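Side-chain contacts in TsrE (PDB 7CWW), which probably acts as a cyclase in thiostrepton biosynthesis, forming the central nitrogen-containing ring of this thiopeptide antibiotic: residues G146-P151 with E228-L233; E210-P215 with T220-L225; V137-L142 with R206-Q211. All coordinates share one frame; numbering follows the deposited sequence.

Contact 1: residues G146-P151 with E228-L233; sequences GVMLAP and EWLVRL
M148 reaches across to the helix of E228-L233 with its folded thioether, and the methyl at its end lies against L233. With CG anti to the backbone N (chi1 -178°) the chain leaves its helix straight; two bends, chi2 -88° and chi3 -75°, then turn CE onto L233, and the two side chains meet at a slant. CE lies 3.7 Å from CD2 of L233 and 4.0 Å from its CG, and it also comes within 3.9 Å of the backbone O of L230. The root of the same side chain serves the preceding turn: CB of M148 packs on CD2 of L230 at 4.1 Å. One flexible methionine thus serves two leucines three residues apart, a task for which an unbranched, bendable chain is well suited. L149 adds a looser touch, its CD2 4.5 Å from CD2 of L233. No hydrogen bond crosses this buried, mainly apolar seam; the helix of E228-L233 keeps its salt bridge, NE of R232 to OE2 of E228 at 2.8 Å, on the face turned away. The seam joins the end of helix 131-149 to helix 224-245. Helix 308-326 closes over it, A316 touching both L149 and L233, and L149 also borders the pocket in which the long polyether is bound. F112 of helix 106-127 meets L233, while M212 packs on M148 and L230.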
loop_
_atom_site.group_PDB
_atom_site.type_symbol
_atom_site.label_atom_id
_atom_site.label_comp_id
_atom_site.label_asym_id
_atom_site.label_seq_id
_atom_site.Cartn_x
_atom_site.Cartn_y
_atom_site.Cartn_z
ATOM N N GLY A 146 10.062 3.865 -0.824
ATOM C CA GLY A 146 11.036 3.053 -1.539
ATOM C C GLY A 146 12.477 3.377 -1.175
ATOM O O GLY A 146 13.324 2.481 -1.141
ATOM N N VAL A 147 12.766 4.649 -0.884
ATOM C CA VAL A 147 14.109 5.057 -0.451
ATOM C C VAL A 147 14.358 4.661 1.000
ATOM O O VAL A 147 15.456 4.223 1.358
ATOM C CB VAL A 147 14.271 6.577 -0.651
ATOM C CG1 VAL A 147 15.678 7.041 -0.196
ATOM C CG2 VAL A 147 14.018 6.947 -2.120
ATOM N N MET A 148 13.349 4.819 1.859
ATOM C CA MET A 148 13.524 4.539 3.283
ATOM C C MET A 148 13.784 3.053 3.536
ATOM O O MET A 148 14.603 2.691 4.392
ATOM C CB MET A 148 12.277 5.000 4.057
ATOM C CG MET A 148 12.371 4.797 5.594
ATOM S SD MET A 148 11.792 3.127 6.100
ATOM C CE MET A 148 10.026 3.330 5.929
ATOM N N LEU A 149 13.066 2.181 2.840
ATOM C CA LEU A 149 13.180 0.751 3.106
ATOM C C LEU A 149 14.464 0.150 2.554
ATOM O O LEU A 149 14.895 -0.903 3.046
ATOM C CB LEU A 149 11.978 0.006 2.521
ATOM C CG LEU A 149 10.622 0.265 3.194
ATOM C CD1 LEU A 149 9.499 -0.375 2.369
ATOM C CD2 LEU A 149 10.621 -0.240 4.640
ATOM N N ALA A 150 15.097 0.808 1.579
ATOM C CA ALA A 150 16.258 0.228 0.900
ATOM C C ALA A 150 17.371 -0.218 1.843
ATOM O O ALA A 150 17.865 -1.343 1.670
ATOM C CB ALA A 150 16.797 1.212 -0.153
ATOM N N PRO A 151 17.819 0.571 2.834
ATOM C CA PRO A 151 18.911 0.083 3.700
ATOM C C PRO A 151 18.548 -1.114 4.564
ATOM O O PRO A 151 19.457 -1.721 5.143
ATOM C CB PRO A 151 19.269 1.305 4.571
ATOM C CG PRO A 151 18.154 2.280 4.396
ATOM C CD PRO A 151 17.538 2.004 3.064
ATOM N N GLU A 228 5.542 11.790 8.730
ATOM C CA GLU A 228 4.856 11.016 9.766
ATOM C C GLU A 228 4.636 9.579 9.311
ATOM O O GLU A 228 4.831 8.636 10.091
ATOM C CB GLU A 228 3.523 11.687 10.136
ATOM C CG GLU A 228 2.749 11.034 11.291
ATOM C CD GLU A 228 3.411 11.259 12.654
ATOM O OE1 GLU A 228 4.352 12.081 12.745
ATOM O OE2 GLU A 228 2.986 10.616 13.640
ATOM N N TRP A 229 4.237 9.390 8.050
ATOM C CA TRP A 229 4.134 8.036 7.510
ATOM C C TRP A 229 5.463 7.303 7.617
ATOM O O TRP A 229 5.514 6.160 8.092
ATOM C CB TRP A 229 3.678 8.065 6.052
ATOM C CG TRP A 229 3.922 6.735 5.376
ATOM C CD1 TRP A 229 4.935 6.424 4.509
ATOM C CD2 TRP A 229 3.138 5.533 5.527
ATOM N NE1 TRP A 229 4.822 5.103 4.111
ATOM C CE2 TRP A 229 3.742 4.535 4.733
ATOM C CE3 TRP A 229 2.007 5.200 6.283
ATOM C CZ2 TRP A 229 3.222 3.228 4.637
ATOM C CZ3 TRP A 229 1.501 3.899 6.197
ATOM C CH2 TRP A 229 2.112 2.933 5.370
ATOM N N LEU A 230 6.559 7.950 7.177
ATOM C CA LEU A 230 7.848 7.264 7.116
ATOM C C LEU A 230 8.331 6.865 8.502
ATOM O O LEU A 230 8.798 5.734 8.690
ATOM C CB LEU A 230 8.907 8.150 6.438
ATOM C CG LEU A 230 8.565 8.448 4.978
ATOM C CD1 LEU A 230 9.284 9.706 4.497
ATOM C CD2 LEU A 230 8.846 7.239 4.069
ATOM N N VAL A 231 8.250 7.775 9.482
ATOM C CA VAL A 231 8.812 7.459 10.794
ATOM C C VAL A 231 8.015 6.332 11.449
ATOM O O VAL A 231 8.587 5.453 12.107
ATOM C CB VAL A 231 8.901 8.715 11.696
ATOM C CG1 VAL A 231 9.832 9.763 11.067
ATOM C CG2 VAL A 231 7.534 9.320 11.958
ATOM N N ARG A 232 6.692 6.327 11.273
ATOM C CA ARG A 232 5.888 5.255 11.855
ATOM C C ARG A 232 6.181 3.914 11.187
ATOM O O ARG A 232 6.406 2.911 11.870
ATOM C CB ARG A 232 4.413 5.617 11.762
ATOM C CG ARG A 232 4.072 6.785 12.669
ATOM C CD ARG A 232 2.612 6.808 13.052
ATOM N NE ARG A 232 2.350 7.943 13.929
ATOM C CZ ARG A 232 2.241 7.867 15.252
ATOM N NH1 ARG A 232 2.365 6.698 15.871
ATOM N NH2 ARG A 232 2.013 8.971 15.957
ATOM N N LEU A 233 6.203 3.873 9.852
ATOM C CA LEU A 233 6.537 2.608 9.193
ATOM C C LEU A 233 7.935 2.156 9.576
ATOM O O LEU A 233 8.165 0.976 9.860
ATOM C CB LEU A 233 6.418 2.730 7.672
ATOM C CG LEU A 233 6.632 1.442 6.865
ATOM C CD1 LEU A 233 5.564 0.344 7.166
ATOM C CD2 LEU A 233 6.673 1.752 5.357
#

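Contact 2: residues E210-P215 with T220-L225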
loop_
_atom_site.group_PDB
_atom_site.type_symbol
_atom_site.label_atom_id
_atom_site.label_comp_id
_atom_site.label_asym_id
_atom_site.label_seq_id
_atom_site.Cartn_x
_atom_site.Cartn_y
_atom_site.Cartn_z
ATOM N N GLU A 210 16.393 13.545 -2.640
ATOM C CA GLU A 210 17.374 14.346 -1.918
ATOM C C GLU A 210 16.959 14.536 -0.462
ATOM O O GLU A 210 17.794 14.452 0.450
ATOM C CB GLU A 210 17.563 15.706 -2.600
ATOM C CG GLU A 210 18.337 16.728 -1.763
ATOM C CD GLU A 210 19.842 16.458 -1.720
ATOM O OE1 GLU A 210 20.497 16.834 -0.713
ATOM O OE2 GLU A 210 20.369 15.864 -2.689
ATOM N N GLN A 211 15.677 14.798 -0.220
ATOM C CA GLN A 211 15.223 14.999 1.155
ATOM C C GLN A 211 15.283 13.709 1.962
ATOM O O GLN A 211 15.277 13.753 3.196
ATOM C CB GLN A 211 13.797 15.564 1.150
ATOM C CG GLN A 211 13.706 17.004 0.605
ATOM C CD GLN A 211 12.262 17.449 0.369
ATOM O OE1 GLN A 211 11.356 16.624 0.259
ATOM N NE2 GLN A 211 12.047 18.757 0.300
ATOM N N MET A 212 15.346 12.566 1.281
ATOM C CA MET A 212 15.500 11.252 1.889
ATOM C C MET A 212 16.957 10.785 1.924
ATOM O O MET A 212 17.214 9.580 2.043
ATOM C CB MET A 212 14.651 10.228 1.130
ATOM C CG MET A 212 13.157 10.420 1.300
ATOM S SD MET A 212 12.626 10.249 3.001
ATOM C CE MET A 212 13.285 8.641 3.427
ATOM N N SER A 213 17.921 11.706 1.832
ATOM C CA SER A 213 19.312 11.274 1.665
ATOM C C SER A 213 19.842 10.519 2.882
ATOM O O SER A 213 20.725 9.672 2.737
ATOM C CB SER A 213 20.210 12.479 1.356
ATOM O OG SER A 213 19.869 12.990 0.074
ATOM N N GLU A 214 19.342 10.816 4.083
ATOM C CA GLU A 214 19.717 10.020 5.251
ATOM C C GLU A 214 18.479 9.301 5.775
ATOM O O GLU A 214 17.834 9.761 6.727
ATOM C CB GLU A 214 20.361 10.889 6.337
ATOM C CG GLU A 214 21.753 11.415 5.950
ATOM C CD GLU A 214 22.833 10.323 5.872
ATOM O OE1 GLU A 214 22.538 9.132 6.126
ATOM O OE2 GLU A 214 23.991 10.664 5.545
ATOM N N PRO A 215 18.118 8.165 5.172
ATOM C CA PRO A 215 16.811 7.555 5.463
ATOM C C PRO A 215 16.704 6.962 6.863
ATOM O O PRO A 215 15.604 6.557 7.256
ATOM C CB PRO A 215 16.673 6.480 4.373
ATOM C CG PRO A 215 18.106 6.151 3.972
ATOM C CD PRO A 215 18.915 7.403 4.189
ATOM N N THR A 220 13.938 15.816 8.536
ATOM C CA THR A 220 13.315 17.098 8.845
ATOM C C THR A 220 12.904 17.898 7.610
ATOM O O THR A 220 12.167 18.875 7.755
ATOM C CB THR A 220 14.261 17.941 9.706
ATOM O OG1 THR A 220 15.484 18.150 8.998
ATOM C CG2 THR A 220 14.567 17.233 11.019
ATOM N N ASP A 221 13.366 17.541 6.414
ATOM C CA ASP A 221 12.995 18.273 5.206
ATOM C C ASP A 221 11.893 17.589 4.402
ATOM O O ASP A 221 11.476 18.116 3.363
ATOM C CB ASP A 221 14.232 18.485 4.326
ATOM C CG ASP A 221 15.222 19.472 4.944
ATOM O OD1 ASP A 221 14.796 20.371 5.701
ATOM O OD2 ASP A 221 16.427 19.333 4.681
ATOM N N VAL A 222 11.403 16.442 4.853
ATOM C CA VAL A 222 10.369 15.704 4.128
ATOM C C VAL A 222 9.021 16.363 4.422
ATOM O O VAL A 222 8.809 16.819 5.552
ATOM C CB VAL A 222 10.382 14.216 4.532
ATOM C CG1 VAL A 222 9.141 13.502 4.052
ATOM C CG2 VAL A 222 11.636 13.511 3.996
ATOM N N PRO A 223 8.102 16.464 3.453
ATOM C CA PRO A 223 6.764 17.004 3.749
ATOM C C PRO A 223 6.123 16.322 4.952
ATOM O O PRO A 223 6.255 15.110 5.144
ATOM C CB PRO A 223 5.978 16.727 2.464
ATOM C CG PRO A 223 7.018 16.742 1.392
ATOM C CD PRO A 223 8.296 16.227 2.009
ATOM N N GLU A 224 5.409 17.125 5.750
ATOM C CA GLU A 224 4.953 16.714 7.079
ATOM C C GLU A 224 4.182 15.397 7.054
ATOM O O GLU A 224 4.404 14.528 7.906
ATOM C CB GLU A 224 4.079 17.813 7.685
ATOM C CG GLU A 224 3.557 17.500 9.078
ATOM C CD GLU A 224 2.535 18.520 9.560
ATOM O OE1 GLU A 224 1.636 18.143 10.344
ATOM O OE2 GLU A 224 2.630 19.699 9.155
ATOM N N LEU A 225 3.242 15.240 6.116
ATOM C CA LEU A 225 2.445 14.014 6.108
ATOM C C LEU A 225 3.300 12.808 5.730
ATOM O O LEU A 225 3.151 11.723 6.309
ATOM C CB LEU A 225 1.263 14.167 5.147
ATOM C CG LEU A 225 0.169 15.147 5.578
ATOM C CD1 LEU A 225 -0.894 15.340 4.490
ATOM C CD2 LEU A 225 -0.467 14.653 6.873
HETATM O O HOH W 1 15.165 15.467 5.406
#
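Q211 and V222 share the apolar part of this contact with M212. CG2 of V222 lies 3.6 Å from SD of M212, the two side chains meeting at a slant, and the same methyl packs on CB of Q211 at 4.1 Å. The branched valine and the pliable thioether suit this inner side, where M212 also packs on C144 and V147 of helix 131-149. The second kind of interaction is dipolar. The amide of Q211, carried out on an extended chain (chi2 169°), lies flat beneath the backbone O of D221, which stands above the amide plane 3.2 Å from CD. There the oxygen probably benefits from the electron-poor carbon, although OE1, also an acceptor, is close to it, and NE2, though near, makes no hydrogen bond with it. OE1 of Q211 meets CD of P223 at 3.5 Å, P223 occupying the N-cap position of the next helix. Hydrogen bonding comes third, through solvent: a water donates to O of Q211 at 2.8 Å and accepts from N of D221 at 2.9 Å. Carbonyls in the last helical turn lose their i+4 amide partners; here O of E210 takes N and OG of S213, the hydroxyl at 2.6 Å, and O of Q211 takes the water. The chemistry implies a graded joint between consecutive helices, greasy toward the core and polar, linked by water, toward the surface.

Contact 3: residues V137-L142 with R206-Q211; sequences VAFDFL and RTLVEQ
Two helical segments come nearest at D140 and L208, whose CA atoms are 7.1 Å apart, and no hydrogen bond crosses between them. L208 carries one whole side of the contact. Its CB already points at the other helix, and with CG anti to the carbonyl carbon (chi1 -69°) both methyls reach D140, and CD1 reaches F139 as well. CD1 makes the closer approach: it lies 3.5 Å from OD1 of D140 and 3.9 Å from CA of D140, against the helix backbone itself. CD2 flanks the carboxylate, 3.9 Å from the same OD1, so the leucine fork straddles this oxygen while the two side chains cross at about a right angle. F139 closes the other flank. Its ring is swung out anti to the backbone N (chi1 -174°) and meets CD1 of L208 obliquely, with CE2 and CD2 of F139 each 4.1 Å from that methyl. The arrangement is a helix-helix packing in which one branched residue nestles between two consecutive residues of its partner, and it joins helix 131-149 to helix 183-211 in the largely helical fold of this family, that of the lantibiotic dehydratase C-terminal domain. A buried aspartate beside leucine methyls needs polar partners, and both oxygens of D140 have them just outside the segments, OD2 in a salt bridge to R204, one helical turn before L208. That pairing would be expected to favour the charged carboxylate. The phenylalanine suits its position because the broad ring also packs on L201 and L205 of helix 183-211, and on I341 of helix 331-349.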
loop_
_atom_site.group_PDB
_atom_site.type_symbol
_atom_site.label_atom_id
_atom_site.label_comp_id
_atom_site.label_asym_id
_atom_site.label_seq_id
_atom_site.Cartn_x
_atom_site.Cartn_y
_atom_site.Cartn_z
ATOM N N VAL A 137 0.108 13.930 -2.457
ATOM C CA VAL A 137 0.461 13.398 -1.144
ATOM C C VAL A 137 0.847 11.932 -1.256
ATOM O O VAL A 137 1.833 11.488 -0.653
ATOM C CB VAL A 137 -0.700 13.624 -0.157
ATOM C CG1 VAL A 137 -0.541 12.745 1.062
ATOM C CG2 VAL A 137 -0.742 15.091 0.255
ATOM N N ALA A 138 0.102 11.162 -2.056
ATOM C CA ALA A 138 0.422 9.749 -2.231
ATOM C C ALA A 138 1.748 9.574 -2.956
ATOM O O ALA A 138 2.572 8.734 -2.572
ATOM C CB ALA A 138 -0.712 9.047 -2.996
ATOM N N PHE A 139 1.968 10.354 -4.016
ATOM C CA PHE A 139 3.257 10.331 -4.703
ATOM C C PHE A 139 4.394 10.565 -3.714
ATOM O O PHE A 139 5.391 9.833 -3.712
ATOM C CB PHE A 139 3.268 11.391 -5.813
ATOM C CG PHE A 139 4.508 11.367 -6.690
ATOM C CD1 PHE A 139 4.577 10.524 -7.789
ATOM C CD2 PHE A 139 5.572 12.211 -6.433
ATOM C CE1 PHE A 139 5.702 10.505 -8.620
ATOM C CE2 PHE A 139 6.707 12.209 -7.259
ATOM C CZ PHE A 139 6.770 11.352 -8.351
ATOM N N ASP A 140 4.229 11.558 -2.829
ATOM C CA ASP A 140 5.271 11.889 -1.859
ATOM C C ASP A 140 5.633 10.691 -0.989
ATOM O O ASP A 140 6.814 10.349 -0.848
ATOM C CB ASP A 140 4.824 13.050 -0.971
ATOM C CG ASP A 140 4.892 14.396 -1.673
ATOM O OD1 ASP A 140 5.372 14.462 -2.826
ATOM O OD2 ASP A 140 4.433 15.386 -1.066
ATOM N N PHE A 141 4.641 10.055 -0.354
ATOM C CA PHE A 141 5.043 9.032 0.607
ATOM C C PHE A 141 5.454 7.736 -0.079
ATOM O O PHE A 141 6.291 7.002 0.460
ATOM C CB PHE A 141 3.961 8.829 1.688
ATOM C CG PHE A 141 2.747 7.989 1.279
ATOM C CD1 PHE A 141 2.807 6.600 1.230
ATOM C CD2 PHE A 141 1.515 8.596 1.082
ATOM C CE1 PHE A 141 1.666 5.837 0.913
ATOM C CE2 PHE A 141 0.368 7.839 0.756
ATOM C CZ PHE A 141 0.457 6.460 0.671
ATOM N N LEU A 142 4.936 7.461 -1.280
ATOM C CA LEU A 142 5.379 6.278 -2.008
ATOM C C LEU A 142 6.838 6.413 -2.438
ATOM O O LEU A 142 7.631 5.476 -2.276
ATOM C CB LEU A 142 4.479 6.037 -3.224
ATOM C CG LEU A 142 3.063 5.562 -2.915
ATOM C CD1 LEU A 142 2.293 5.499 -4.222
ATOM C CD2 LEU A 142 3.073 4.199 -2.173
ATOM N N ARG A 206 13.143 13.929 -7.747
ATOM C CA ARG A 206 14.539 14.104 -7.358
ATOM C C ARG A 206 14.632 14.831 -6.024
ATOM O O ARG A 206 15.501 14.527 -5.195
ATOM C CB ARG A 206 15.317 14.863 -8.441
ATOM C CG ARG A 206 16.800 15.042 -8.101
ATOM C CD ARG A 206 17.683 15.314 -9.318
ATOM N NE ARG A 206 18.975 14.651 -9.151
ATOM C CZ ARG A 206 19.503 13.787 -10.008
ATOM N NH1 ARG A 206 20.679 13.238 -9.743
ATOM N NH2 ARG A 206 18.872 13.478 -11.133
ATOM N N THR A 207 13.724 15.778 -5.793
ATOM C CA THR A 207 13.744 16.557 -4.558
ATOM C C THR A 207 13.375 15.697 -3.355
ATOM O O THR A 207 13.962 15.842 -2.277
ATOM C CB THR A 207 12.793 17.735 -4.689
ATOM O OG1 THR A 207 13.378 18.687 -5.580
ATOM C CG2 THR A 207 12.539 18.378 -3.324
ATOM N N LEU A 208 12.401 14.800 -3.520
ATOM C CA LEU A 208 12.061 13.880 -2.442
ATOM C C LEU A 208 13.219 12.949 -2.131
ATOM O O LEU A 208 13.507 12.673 -0.961
ATOM C CB LEU A 208 10.827 13.062 -2.815
ATOM C CG LEU A 208 9.505 13.820 -2.887
ATOM C CD1 LEU A 208 8.488 12.997 -3.674
ATOM C CD2 LEU A 208 9.021 14.086 -1.463
ATOM N N VAL A 209 13.883 12.438 -3.168
ATOM C CA VAL A 209 15.019 11.550 -2.949
ATOM C C VAL A 209 16.135 12.296 -2.234
ATOM O O VAL A 209 16.757 11.769 -1.300
ATOM C CB VAL A 209 15.491 10.944 -4.283
ATOM C CG1 VAL A 209 16.756 10.113 -4.063
ATOM C CG2 VAL A 209 14.376 10.087 -4.910
ATOM N N GLU A 210 16.393 13.545 -2.640
ATOM C CA GLU A 210 17.374 14.346 -1.918
ATOM C C GLU A 210 16.959 14.536 -0.462
ATOM O O GLU A 210 17.794 14.452 0.450
ATOM C CB GLU A 210 17.563 15.706 -2.600
ATOM C CG GLU A 210 18.337 16.728 -1.763
ATOM C CD GLU A 210 19.842 16.458 -1.720
ATOM O OE1 GLU A 210 20.497 16.834 -0.713
ATOM O OE2 GLU A 210 20.369 15.864 -2.689
ATOM N N GLN A 211 15.677 14.798 -0.220
ATOM C CA GLN A 211 15.223 14.999 1.155
ATOM C C GLN A 211 15.283 13.709 1.962
ATOM O O GLN A 211 15.277 13.753 3.196
ATOM C CB GLN A 211 13.797 15.564 1.150
ATOM C CG GLN A 211 13.706 17.004 0.605
ATOM C CD GLN A 211 12.262 17.449 0.369
ATOM O OE1 GLN A 211 11.356 16.624 0.259
ATOM N NE2 GLN A 211 12.047 18.757 0.300
#

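In the fold
Contacts 1 and 3 are buried and use successive parts of helix 131-149, one gripping helix 224-245 and the other helix 183-211; contact 2 joins those two partners through the short connection between them, so three helices are tied pairwise. Contact 2 is only partly buried, and its centre lies farthest from that of the chain, about 19 Å against 13 and 15 Å; it is the one with a bridging water. The chemistry follows: contact 1 is almost wholly apolar, contact 3 sets leucine methyls beside an aspartate paired with an arginine, and contact 2 mixes methyls with amide and carbonyl groups. M212 carries contact 2 onto contact 1, while P223 touches D140 and L208 of contact 3.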